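Local coordinates for uncharacterized protein (Leptospirillum rubarum, PDB 3OMD), which is of unknown function and belongs to the DUF5069 family, folding as a single, largely helical chain without strands, at residues Phe58-His62 / Glu63-Glu67. Numbering follows the deposited sequence.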
# COMPACT_ATOMS: atom_id res chain seq x y z
N PHE A 58 -1.19 11.60 -5.59
CA PHE A 58 -1.06 11.50 -7.05
C PHE A 58 -2.29 11.99 -7.79
O PHE A 58 -2.28 12.04 -9.02
CB PHE A 58 -0.62 10.07 -7.47
CG PHE A 58 0.77 9.75 -7.01
CD1 PHE A 58 1.87 10.36 -7.62
CD2 PHE A 58 0.98 8.89 -5.95
CE1 PHE A 58 3.18 10.11 -7.18
CE2 PHE A 58 2.30 8.63 -5.51
CZ PHE A 58 3.38 9.25 -6.12
N GLY A 59 -3.32 12.38 -7.05
CA GLY A 59 -4.57 12.92 -7.66
C GLY A 59 -5.39 11.86 -8.34
O GLY A 59 -5.99 12.10 -9.39
N LEU A 60 -5.42 10.67 -7.73
CA LEU A 60 -6.18 9.56 -8.27
C LEU A 60 -7.48 9.34 -7.52
O LEU A 60 -7.55 9.52 -6.30
CB LEU A 60 -5.36 8.28 -8.16
CG LEU A 60 -4.01 8.26 -8.91
CD1 LEU A 60 -3.15 7.01 -8.50
CD2 LEU A 60 -4.17 8.37 -10.43
N ASP A 61 -8.50 8.94 -8.25
CA ASP A 61 -9.78 8.60 -7.63
C ASP A 61 -9.81 7.11 -7.35
O ASP A 61 -9.60 6.32 -8.27
CB ASP A 61 -10.93 8.99 -8.55
CG ASP A 61 -12.27 8.57 -7.99
OD1 ASP A 61 -12.88 9.37 -7.25
OD2 ASP A 61 -12.70 7.42 -8.27
N HIS A 62 -10.06 6.74 -6.10
CA HIS A 62 -10.03 5.31 -5.68
C HIS A 62 -11.02 4.43 -6.46
O HIS A 62 -10.74 3.22 -6.68
CB HIS A 62 -10.32 5.19 -4.17
CG HIS A 62 -11.68 5.70 -3.74
ND1 HIS A 62 -12.76 4.88 -3.50
CD2 HIS A 62 -12.10 6.95 -3.48
CE1 HIS A 62 -13.79 5.61 -3.13
NE2 HIS A 62 -13.42 6.88 -3.10
N GLU A 63 -12.17 5.01 -6.86
CA GLU A 63 -13.19 4.25 -7.59
C GLU A 63 -12.69 3.99 -9.02
O GLU A 63 -12.78 2.87 -9.55
CB GLU A 63 -14.55 4.97 -7.63
CG GLU A 63 -15.21 5.13 -6.28
CD GLU A 63 -16.50 5.96 -6.31
OE1 GLU A 63 -16.92 6.50 -7.36
OE2 GLU A 63 -17.10 6.10 -5.23
N LYS A 64 -12.17 5.04 -9.63
CA LYS A 64 -11.61 4.89 -11.00
C LYS A 64 -10.41 3.97 -11.03
O LYS A 64 -10.28 3.18 -11.98
CB LYS A 64 -11.27 6.25 -11.59
CG LYS A 64 -12.49 7.16 -11.74
CD LYS A 64 -12.14 8.46 -12.38
CE LYS A 64 -13.42 9.29 -12.55
NZ LYS A 64 -13.13 10.58 -13.24
N PHE A 65 -9.57 4.02 -10.00
CA PHE A 65 -8.43 3.10 -9.93
C PHE A 65 -8.88 1.65 -9.82
O PHE A 65 -8.35 0.79 -10.56
CB PHE A 65 -7.55 3.52 -8.75
CG PHE A 65 -6.31 2.69 -8.57
CD1 PHE A 65 -5.13 3.03 -9.21
CD2 PHE A 65 -6.32 1.57 -7.75
CE1 PHE A 65 -3.98 2.28 -9.02
CE2 PHE A 65 -5.18 0.80 -7.57
CZ PHE A 65 -3.99 1.15 -8.21
N ALA A 66 -9.88 1.37 -8.98
CA ALA A 66 -10.35 -0.00 -8.84
C ALA A 66 -10.96 -0.47 -10.16
O ALA A 66 -10.76 -1.62 -10.53
CB ALA A 66 -11.38 -0.14 -7.67
N GLU A 67 -11.70 0.39 -10.84
CA GLU A 67 -12.25 0.01 -12.15
C GLU A 67 -11.15 -0.24 -13.18
O GLU A 67 -11.22 -1.20 -13.97
CB GLU A 67 -13.20 1.09 -12.68
CG GLU A 67 -13.86 0.71 -14.05
CD GLU A 67 -14.75 -0.54 -13.99
OE1 GLU A 67 -15.30 -0.81 -12.89
OE2 GLU A 67 -14.89 -1.25 -15.03
O HOH W 1 -15.45 8.25 -9.11
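Asp61 caps the start of helix 62-69 by offering its carboxylate to the backbone N-H groups of Glu63 and Lys64, a worked example of how an aspartate at the N-cap meets amides that have no carbonyl of a preceding turn. The side chain was modelled in two positions, and the cap is that of the conformer described. With CG anti to the backbone N (chi1 175°), the carboxylate lies beside its own carbonyl carbon, facing those amides. OD2 takes a nearly straight bond from Lys64 N at 2.8 Å through its anti lone pair, and a weak, strongly bent one from Glu63 N. A water adds a third bond to OD2 and donates also to Glu63 OE1 at 2.9 Å, bridging two carboxylates that would otherwise probably repel each other. The helix dipole is likely to favour the charged form of Asp61.

Backbone bonds continue the turn: Phe65 N donates to Asp61 O at 2.9 Å and Ala66 N to His62 O at 3.1 Å, an oxygen also hydrogen-bonded to Tyr46 OH.

Among the van der Waals contacts, chi1 of 62° brings the His62 imidazole alongside the Glu63 chain, where Glu63 CG sits over one ring face, 3.5 Å from His62 CE1. An alanine in place of His62 would probably leave the Glu63 methylene without its flat neighbour and freer to turn. On the buried side, Leu60 CD1 comes obliquely to the Phe65 ring, a loose contact of 4.5 Å to Phe65 CD1; that ring packs against helices 26-38 and 75-85 and meets the Phe55 ring.

A Schellman motif with Gly59 at positive phi ends helix 50-58, and the aspartate N-cap opens the next: a short link between two helices.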